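Local structure of BauA (Acinetobacter baumannii, 6HCP) at residues M116-L121 and D243-L248; T125-T130 and V343-A348; K78-V83 and G136-L141. The protein probably takes up the ferric siderophore preacinetobactin across the outer membrane of Acinetobacter baumannii as a TonB-dependent receptor. All coordinates share one frame; numbering follows the deposited sequence.

Interaction 1 (M116-L121 and D243-L248). With C8E ((hydroxyethyloxy)tri(ethyloxy)octane), chain B; EDO (1,2-ethanediol), chain P.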
loop_
_atom_site.group_PDB
_atom_site.type_symbol
_atom_site.label_atom_id
_atom_site.label_comp_id
_atom_site.label_asym_id
_atom_site.label_seq_id
_atom_site.Cartn_x
_atom_site.Cartn_y
_atom_site.Cartn_z
ATOM N N MET A 116 31.277 20.151 3.605
ATOM C CA MET A 116 31.792 18.779 3.593
ATOM C C MET A 116 33.242 18.788 3.105
ATOM O O MET A 116 33.600 19.608 2.260
ATOM C CB MET A 116 30.968 17.889 2.656
ATOM C CG MET A 116 29.502 17.849 3.030
ATOM S SD MET A 116 28.696 16.556 2.022
ATOM C CE MET A 116 28.854 17.239 0.383
ATOM N N SER A 117 34.028 17.824 3.581
ATOM C CA SER A 117 35.363 17.637 3.081
ATOM C C SER A 117 35.431 16.402 2.180
ATOM O O SER A 117 34.583 15.504 2.272
ATOM C CB SER A 117 36.360 17.581 4.201
ATOM O OG SER A 117 36.042 16.587 5.162
ATOM N N MET A 118 36.410 16.414 1.262
ATOM C CA MET A 118 36.729 15.275 0.412
ATOM C C MET A 118 38.172 14.843 0.686
ATOM O O MET A 118 39.070 15.656 0.559
ATOM C CB MET A 118 36.567 15.587 -1.072
ATOM C CG MET A 118 36.827 14.349 -1.955
ATOM S SD MET A 118 36.686 14.703 -3.717
ATOM C CE MET A 118 34.962 15.143 -3.848
ATOM N N ASN A 119 38.343 13.645 1.258
ATOM C CA ASN A 119 39.646 13.167 1.687
ATOM C C ASN A 119 40.315 14.231 2.572
ATOM O O ASN A 119 41.533 14.477 2.468
ATOM C CB ASN A 119 40.517 12.835 0.473
ATOM C CG ASN A 119 39.911 11.756 -0.405
ATOM O OD1 ASN A 119 39.405 10.757 0.105
ATOM N ND2 ASN A 119 39.985 11.935 -1.711
ATOM N N GLY A 120 39.513 14.887 3.416
ATOM C CA GLY A 120 40.018 15.815 4.432
ATOM C C GLY A 120 40.103 17.263 3.955
ATOM O O GLY A 120 40.414 18.142 4.763
ATOM N N LEU A 121 39.870 17.518 2.664
ATOM C CA LEU A 121 40.014 18.851 2.057
ATOM C C LEU A 121 38.641 19.494 1.817
ATOM O O LEU A 121 37.788 18.907 1.144
ATOM C CB LEU A 121 40.772 18.716 0.730
ATOM C CG LEU A 121 41.267 20.018 0.103
ATOM C CD1 LEU A 121 42.313 20.699 0.988
ATOM C CD2 LEU A 121 41.840 19.778 -1.287
ATOM N N ASP A 243 42.024 12.927 -7.473
ATOM C CA ASP A 243 40.581 12.722 -7.638
ATOM C C ASP A 243 40.021 13.844 -8.507
ATOM O O ASP A 243 40.420 15.007 -8.395
ATOM C CB ASP A 243 39.894 12.681 -6.267
ATOM C CG ASP A 243 40.357 11.536 -5.397
ATOM O OD1 ASP A 243 39.813 10.416 -5.554
ATOM O OD2 ASP A 243 41.276 11.755 -4.573
ATOM N N ALA A 244 39.088 13.496 -9.388
ATOM C CA ALA A 244 38.369 14.489 -10.156
ATOM C C ALA A 244 36.945 13.993 -10.424
ATOM O O ALA A 244 36.728 12.796 -10.591
ATOM C CB ALA A 244 39.079 14.779 -11.451
ATOM N N TYR A 245 36.006 14.933 -10.546
ATOM C CA TYR A 245 34.643 14.557 -10.860
ATOM C C TYR A 245 33.947 15.693 -11.587
ATOM O O TYR A 245 34.322 16.872 -11.485
ATOM C CB TYR A 245 33.909 14.156 -9.582
ATOM C CG TYR A 245 33.480 15.336 -8.750
ATOM C CD1 TYR A 245 32.311 16.011 -9.032
ATOM C CD2 TYR A 245 34.324 15.871 -7.796
ATOM C CE1 TYR A 245 31.957 17.167 -8.353
ATOM C CE2 TYR A 245 33.970 17.004 -7.081
ATOM C CZ TYR A 245 32.784 17.657 -7.359
ATOM O OH TYR A 245 32.443 18.805 -6.698
ATOM N N ASP A 246 32.873 15.318 -12.289
ATOM C CA ASP A 246 31.991 16.228 -12.955
ATOM C C ASP A 246 30.567 15.749 -12.656
ATOM O O ASP A 246 30.265 14.557 -12.883
ATOM C CB ASP A 246 32.297 16.222 -14.456
ATOM C CG ASP A 246 31.504 17.190 -15.317
ATOM O OD1 ASP A 246 30.673 17.947 -14.787
ATOM O OD2 ASP A 246 31.706 17.150 -16.538
ATOM N N ALA A 247 29.751 16.629 -12.061
ATOM C CA ALA A 247 28.416 16.227 -11.542
ATOM C C ALA A 247 27.355 17.202 -12.034
ATOM O O ALA A 247 27.605 18.389 -12.229
ATOM C CB ALA A 247 28.423 16.137 -10.028
ATOM N N LEU A 248 26.127 16.680 -12.143
ATOM C CA LEU A 248 24.951 17.463 -12.441
ATOM C C LEU A 248 23.829 16.992 -11.507
ATOM O O LEU A 248 23.703 15.791 -11.270
ATOM C CB LEU A 248 24.547 17.245 -13.901
ATOM C CG LEU A 248 23.143 17.718 -14.263
ATOM C CD1 LEU A 248 23.112 19.228 -14.410
ATOM C CD2 LEU A 248 22.651 17.062 -15.545
HETATM C C1 C8E B . 27.450 16.423 -16.969
HETATM C C2 C8E B . 27.898 15.640 -15.754
HETATM C C3 C8E B . 28.737 14.408 -16.094
HETATM C C4 C8E B . 28.039 13.477 -17.084
HETATM C C5 C8E B . 28.707 12.103 -17.137
HETATM C C6 C8E B . 27.718 11.021 -17.554
HETATM C C7 C8E B . 28.289 9.619 -17.385
HETATM C C8 C8E B . 27.297 8.571 -17.886
HETATM O O9 C8E B . 27.486 7.323 -17.206
HETATM C C10 C8E B . 26.553 6.311 -17.579
HETATM C C11 C8E B . 27.087 4.965 -17.138
HETATM O O12 C8E B . 25.998 4.113 -16.811
HETATM C C1 EDO P . 43.846 16.658 4.575
HETATM O O1 EDO P . 45.211 16.502 4.975
HETATM C C2 EDO P . 43.776 17.288 3.197
HETATM O O2 EDO P . 43.636 16.250 2.225
#
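M118 and N119 of the plug reach the barrel wall at Y245 and D243. The contact has an apolar and a polar half.

In the apolar half, the methyl CE of M118 lies 3.9 Å from CE2 of the Y245 ring and meets the ring obliquely. The M118 chain runs out straight and bends only at its last torsion (chi3 -64°), which turns the methyl to the tyrosine. CG of Y245 sits between its backbone N and carbonyl carbon (chi1 77°). The Y245 hydroxyl is hydrogen-bonded to the carbonyl O of I124.

In the polar half, the N119 amide and the D243 carboxylate approach from opposite directions. N119 ND2 comes within 3.1 Å of D243 OD2, but the angle is too poor for a hydrogen bond. The two planes are 43° apart. Both groups are held by third parties: T165 OG1 bonds N119 ND2 and D243 OD1, and Y167 OH bonds D243 OD2. The pair is therefore bridged by T165.

The backbone of M118-L121 forms a type I' turn, with M118 N to L121 O and L121 N to M118 O both at 2.9 Å. The turn presents N119 to the wall. A 1,2-ethanediol, probably from the crystallisation liquor, donates from O2 to N119 O at 2.8 Å.

Strand 117-118 pairs with strand 159-165 in the plug sheet. Strand 238-252 is a barrel stave between strands 221-234 and 282-297. The contact joins the edge hairpin of the plug to the inner side of that wall.

Interaction 2 (T125-T130 and V343-A348). With EDO (1,2-ethanediol), chain L.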
loop_
_atom_site.group_PDB
_atom_site.type_symbol
_atom_site.label_atom_id
_atom_site.label_comp_id
_atom_site.label_asym_id
_atom_site.label_seq_id
_atom_site.Cartn_x
_atom_site.Cartn_y
_atom_site.Cartn_z
ATOM N N THR A 125 33.797 19.383 -2.774
ATOM C CA THR A 125 32.545 18.621 -2.929
ATOM C C THR A 125 31.464 19.454 -3.602
ATOM O O THR A 125 31.482 20.688 -3.589
ATOM C CB THR A 125 32.068 18.106 -1.561
ATOM O OG1 THR A 125 32.135 19.180 -0.625
ATOM C CG2 THR A 125 32.882 16.942 -1.049
ATOM N N PRO A 126 30.420 18.807 -4.168
ATOM C CA PRO A 126 29.297 19.543 -4.743
ATOM C C PRO A 126 28.653 20.496 -3.729
ATOM O O PRO A 126 28.613 20.194 -2.548
ATOM C CB PRO A 126 28.350 18.420 -5.189
ATOM C CG PRO A 126 29.284 17.279 -5.488
ATOM C CD PRO A 126 30.327 17.356 -4.395
ATOM N N PHE A 127 28.183 21.640 -4.217
ATOM C CA PHE A 127 27.801 22.759 -3.354
ATOM C C PHE A 127 26.572 22.425 -2.490
ATOM O O PHE A 127 26.553 22.736 -1.321
ATOM C CB PHE A 127 27.513 23.983 -4.216
ATOM C CG PHE A 127 27.575 25.302 -3.490
ATOM C CD1 PHE A 127 28.793 25.887 -3.182
ATOM C CD2 PHE A 127 26.419 26.006 -3.187
ATOM C CE1 PHE A 127 28.843 27.156 -2.616
ATOM C CE2 PHE A 127 26.471 27.253 -2.589
ATOM C CZ PHE A 127 27.690 27.826 -2.291
ATOM N N TYR A 128 25.551 21.786 -3.076
ATOM C CA TYR A 128 24.238 21.683 -2.420
ATOM C C TYR A 128 23.734 20.235 -2.314
ATOM O O TYR A 128 22.886 19.953 -1.466
ATOM C CB TYR A 128 23.198 22.513 -3.167
ATOM C CG TYR A 128 23.158 23.980 -2.851
ATOM C CD1 TYR A 128 23.508 24.479 -1.604
ATOM C CD2 TYR A 128 22.816 24.887 -3.836
ATOM C CE1 TYR A 128 23.399 25.830 -1.312
ATOM C CE2 TYR A 128 22.649 26.231 -3.552
ATOM C CZ TYR A 128 23.000 26.711 -2.306
ATOM O OH TYR A 128 22.885 28.041 -2.070
ATOM N N ARG A 129 24.106 19.356 -3.252
ATOM C CA ARG A 129 23.697 17.943 -3.144
ATOM C C ARG A 129 24.753 17.061 -3.795
ATOM O O ARG A 129 25.230 17.373 -4.867
ATOM C CB ARG A 129 22.323 17.715 -3.790
ATOM C CG ARG A 129 21.857 16.258 -3.795
ATOM C CD ARG A 129 20.346 16.151 -3.620
ATOM N NE ARG A 129 19.639 16.887 -4.641
ATOM C CZ ARG A 129 18.740 17.832 -4.425
ATOM N NH1 ARG A 129 18.122 17.931 -3.248
ATOM N NH2 ARG A 129 18.373 18.578 -5.451
ATOM N N THR A 130 25.096 15.970 -3.107
ATOM C CA THR A 130 26.115 15.057 -3.523
ATOM C C THR A 130 25.520 13.653 -3.649
ATOM O O THR A 130 25.175 13.041 -2.645
ATOM C CB THR A 130 27.314 15.081 -2.559
ATOM O OG1 THR A 130 27.860 16.402 -2.577
ATOM C CG2 THR A 130 28.384 14.085 -2.953
ATOM N N VAL A 343 30.545 30.040 -8.866
ATOM C CA VAL A 343 31.609 30.203 -7.873
ATOM C C VAL A 343 32.797 29.308 -8.241
ATOM O O VAL A 343 32.647 28.135 -8.652
ATOM C CB VAL A 343 31.085 30.013 -6.439
ATOM C CG1 VAL A 343 30.111 28.877 -6.311
ATOM C CG2 VAL A 343 32.181 29.909 -5.387
ATOM N N ASP A 344 33.984 29.923 -8.203
ATOM C CA ASP A 344 35.261 29.258 -8.430
ATOM C C ASP A 344 36.025 29.196 -7.103
ATOM O O ASP A 344 36.258 30.233 -6.469
ATOM C CB ASP A 344 36.095 30.013 -9.469
ATOM C CG ASP A 344 35.551 29.923 -10.887
ATOM O OD1 ASP A 344 34.908 28.916 -11.206
ATOM O OD2 ASP A 344 35.785 30.861 -11.662
ATOM N N LYS A 345 36.418 27.981 -6.712
ATOM C CA LYS A 345 37.001 27.706 -5.417
ATOM C C LYS A 345 38.408 27.132 -5.615
ATOM O O LYS A 345 38.624 26.312 -6.500
ATOM C CB LYS A 345 36.134 26.694 -4.659
ATOM C CG LYS A 345 34.770 27.192 -4.205
ATOM C CD LYS A 345 33.741 26.086 -3.939
ATOM C CE LYS A 345 32.851 25.874 -5.155
ATOM N NZ LYS A 345 32.391 24.477 -5.292
ATOM N N LYS A 346 39.298 27.445 -4.668
ATOM C CA LYS A 346 40.599 26.805 -4.544
ATOM C C LYS A 346 40.914 26.577 -3.071
ATOM O O LYS A 346 40.560 27.397 -2.232
ATOM C CB LYS A 346 41.691 27.699 -5.148
ATOM C CG LYS A 346 41.568 27.957 -6.644
ATOM C CD LYS A 346 42.662 28.889 -7.172
ATOM C CE LYS A 346 42.258 29.661 -8.412
ATOM N NZ LYS A 346 41.688 28.772 -9.449
ATOM N N SER A 347 41.610 25.486 -2.765
ATOM C CA SER A 347 41.863 25.153 -1.393
ATOM C C SER A 347 43.155 24.343 -1.274
ATOM O O SER A 347 43.576 23.630 -2.185
ATOM C CB SER A 347 40.684 24.421 -0.772
ATOM O OG SER A 347 40.400 23.276 -1.518
ATOM N N ALA A 348 43.765 24.434 -0.101
ATOM C CA ALA A 348 45.036 23.763 0.133
ATOM C C ALA A 348 45.178 23.471 1.615
ATOM O O ALA A 348 44.675 24.223 2.460
ATOM C CB ALA A 348 46.172 24.623 -0.391
HETATM C C1 EDO L . 32.612 33.255 -12.006
HETATM O O1 EDO L . 33.570 32.261 -12.371
HETATM C C2 EDO L . 32.871 33.628 -10.558
HETATM O O2 EDO L . 34.264 33.877 -10.339
HETATM O O HOH W 1 31.323 23.398 -2.903
#
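F127 and K345 bring the plug loop T125-T130 against the barrel strand V343-A348. The direct, apolar part of the contact is around the phenylalanine. CE1 of F127 lies 4.3 Å from CG1 of V343, in an oblique approach to the ring. NZ of K345 lies at the ring edge, near its plane, 4.4 Å from F127 CD1. These are separations at about van der Waals distance or beyond, so even this part is not tight. F127 has its ring carbon CG roughly anti to the backbone N (chi1 -160°), which carries the ring out toward the strand. The same ring also turns its CD2 over one face of Y128, 3.4 Å above the plane and over the ring centre. On the barrel side the F127 ring meets that of F341, with planes about 60° apart, and touches T313.

The other half is bridged by water. T125 O and K345 NZ are 4.3 Å apart, too far for a direct bond. One water spans them: it donates to T125 O at 2.8 Å and accepts from K345 NZ at 2.8 Å. The amine has two more partners, the hydroxyls of S311 and T313. Three bonds thus grip it and probably help it keep its charge in this buried place. On the solvent side, D344 is exposed and belongs to no part of the plug contact. It has two conformers, so its bond to a nearby 1,2-ethanediol is doubtful.

In the chain, the loop connects strands 121-122 and 135-142 of the plug. Strand 331-358 runs in the barrel between strands 302-318 and 361-381. The contact joins this loop to the inner face of the wall, while P126 packs on Y245 of strand 238-252.

Interaction 3 (K78-V83 and G136-L141)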
loop_
_atom_site.group_PDB
_atom_site.type_symbol
_atom_site.label_atom_id
_atom_site.label_comp_id
_atom_site.label_asym_id
_atom_site.label_seq_id
_atom_site.Cartn_x
_atom_site.Cartn_y
_atom_site.Cartn_z
ATOM N N LYS A 78 20.649 8.139 -2.565
ATOM C CA LYS A 78 20.693 9.038 -3.701
ATOM C C LYS A 78 21.449 10.331 -3.337
ATOM O O LYS A 78 21.739 11.148 -4.201
ATOM C CB LYS A 78 19.261 9.352 -4.133
ATOM C CG LYS A 78 18.409 8.147 -4.534
ATOM C CD LYS A 78 18.646 7.683 -5.965
ATOM C CE LYS A 78 17.813 6.477 -6.387
ATOM N NZ LYS A 78 18.264 5.238 -5.710
ATOM N N ASP A 79 21.672 10.558 -2.038
ATOM C CA ASP A 79 22.382 11.742 -1.566
ATOM C C ASP A 79 22.971 11.439 -0.188
ATOM O O ASP A 79 22.846 10.330 0.314
ATOM C CB ASP A 79 21.476 12.978 -1.590
ATOM C CG ASP A 79 20.294 12.941 -0.633
ATOM O OD1 ASP A 79 20.353 12.181 0.341
ATOM O OD2 ASP A 79 19.293 13.638 -0.913
ATOM N N ILE A 80 23.754 12.380 0.354
ATOM C CA ILE A 80 24.500 12.117 1.562
ATOM C C ILE A 80 23.545 11.980 2.753
ATOM O O ILE A 80 23.768 11.157 3.633
ATOM C CB ILE A 80 25.563 13.206 1.796
ATOM C CG1 ILE A 80 26.599 13.200 0.669
ATOM C CG2 ILE A 80 26.201 13.003 3.154
ATOM C CD1 ILE A 80 27.250 11.847 0.437
ATOM N N THR A 81 22.440 12.735 2.722
ATOM C CA THR A 81 21.428 12.681 3.800
ATOM C C THR A 81 20.932 11.241 3.990
ATOM O O THR A 81 20.758 10.771 5.110
ATOM C CB THR A 81 20.240 13.604 3.493
ATOM O OG1 THR A 81 20.733 14.940 3.363
ATOM C CG2 THR A 81 19.186 13.554 4.576
ATOM N N GLU A 82 20.679 10.560 2.869
ATOM C CA GLU A 82 20.126 9.195 2.866
ATOM C C GLU A 82 21.151 8.193 3.396
ATOM O O GLU A 82 20.777 7.079 3.746
ATOM C CB GLU A 82 19.676 8.810 1.456
ATOM C CG GLU A 82 18.415 9.542 1.049
ATOM C CD GLU A 82 17.847 9.197 -0.316
ATOM O OE1 GLU A 82 18.288 8.203 -0.926
ATOM O OE2 GLU A 82 16.927 9.906 -0.736
ATOM N N VAL A 83 22.427 8.595 3.488
ATOM C CA VAL A 83 23.419 7.796 4.159
ATOM C C VAL A 83 23.447 8.118 5.656
ATOM O O VAL A 83 23.485 7.215 6.487
ATOM C CB VAL A 83 24.818 7.984 3.538
ATOM C CG1 VAL A 83 25.830 7.098 4.228
ATOM C CG2 VAL A 83 24.822 7.728 2.038
ATOM N N GLY A 136 34.081 5.602 -1.108
ATOM C CA GLY A 136 34.314 4.376 -0.364
ATOM C C GLY A 136 33.808 4.462 1.067
ATOM O O GLY A 136 33.460 3.447 1.676
ATOM N N ARG A 137 33.850 5.672 1.644
ATOM C CA ARG A 137 33.409 5.891 3.013
ATOM C C ARG A 137 32.710 7.251 3.087
ATOM O O ARG A 137 33.053 8.182 2.381
ATOM C CB ARG A 137 34.553 5.890 4.029
ATOM C CG ARG A 137 35.437 4.652 4.000
ATOM C CD ARG A 137 34.771 3.467 4.683
ATOM N NE ARG A 137 35.665 2.323 4.719
ATOM C CZ ARG A 137 35.651 1.292 3.870
ATOM N NH1 ARG A 137 34.837 1.257 2.821
ATOM N NH2 ARG A 137 36.482 0.289 4.094
ATOM N N VAL A 138 31.713 7.327 3.964
ATOM C CA VAL A 138 31.097 8.585 4.344
ATOM C C VAL A 138 31.201 8.699 5.858
ATOM O O VAL A 138 30.616 7.884 6.566
ATOM C CB VAL A 138 29.630 8.655 3.890
ATOM C CG1 VAL A 138 28.939 9.880 4.488
ATOM C CG2 VAL A 138 29.511 8.656 2.383
ATOM N N GLU A 139 32.049 9.627 6.327
ATOM C CA GLU A 139 32.415 9.738 7.699
ATOM C C GLU A 139 31.743 10.970 8.323
ATOM O O GLU A 139 31.611 12.022 7.692
ATOM C CB GLU A 139 33.937 9.892 7.851
ATOM C CG GLU A 139 34.756 8.839 7.139
ATOM C CD GLU A 139 36.254 9.019 7.301
ATOM O OE1 GLU A 139 36.692 10.144 7.713
ATOM O OE2 GLU A 139 36.979 8.022 7.080
ATOM N N VAL A 140 31.341 10.832 9.581
ATOM C CA VAL A 140 30.741 11.918 10.339
ATOM C C VAL A 140 31.509 12.060 11.648
ATOM O O VAL A 140 31.713 11.082 12.387
ATOM C CB VAL A 140 29.242 11.699 10.627
ATOM C CG1 VAL A 140 28.643 12.894 11.367
ATOM C CG2 VAL A 140 28.454 11.420 9.367
ATOM N N LEU A 141 31.866 13.307 11.965
ATOM C CA LEU A 141 32.379 13.668 13.282
ATOM C C LEU A 141 31.409 14.688 13.874
ATOM O O LEU A 141 31.140 15.705 13.248
ATOM C CB LEU A 141 33.784 14.258 13.155
ATOM C CG LEU A 141 34.446 14.581 14.503
ATOM C CD1 LEU A 141 35.950 14.420 14.420
ATOM C CD2 LEU A 141 34.080 15.970 14.981
#
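V138 meets I80 and V83 in a purely apolar contact. A V83 methyl, CG1, rests 4.1 Å from V138 CB, and the two valine side chains pass each other at a slant. Both valines take the same conformation, with CG1 anti to the backbone N (chi1 -178° in V83, 171° in V138). I80 starts off to one side of the strand. Its chi1 of -63° sets the CG2 branch anti to the backbone N, and this branch does the touching: I80 CG2 lies 4.4 Å from V138 CG1.

This is a helix-on-sheet contact inside the plug domain of a TonB-dependent receptor. The short helix 81-84 rests on strand 135-142, which lies between strands 64-68 and 159-165 in the mixed plug sheet. D79 caps the helix start: its OD1 accepts from E82 N at 3.0 Å, nearly in line with the C-O bond. E82 OE1 takes the N-H of K78, the residue before D79, at 2.9 Å from K78 N and from above the carboxylate plane.

At the other end, G136 and R137 form a classic beta bulge facing V164. R137 folds back, and its NH1 donates to G136 O at 2.8 Å. The oxygen lies in the guanidinium plane, while NH1 sits above the carbonyl plane. NH2 of R137 forms a salt bridge with D36.

From the N terminus, the chain first passes K78-V83. Interaction 3 closes a loop when it returns at G136-L141, within the plug. M116-L121 and T125-T130 lie inside that loop and leave it for the barrel. M116-L121 meets D243-L248 in interaction 1, and T125-T130 meets V343-A348 in interaction 2. All three pairs cross along the chain; none nests in another. Interactions 1 and 2 tie successive parts of the plug to different barrel staves; the centres of the two contacts are about 8 Å apart. M116 links the sites: its O probably makes a weak hydrogen bond to T125 OG1, and its SD packs on I80. T130 O also touches I80, so interaction 3 backs onto both.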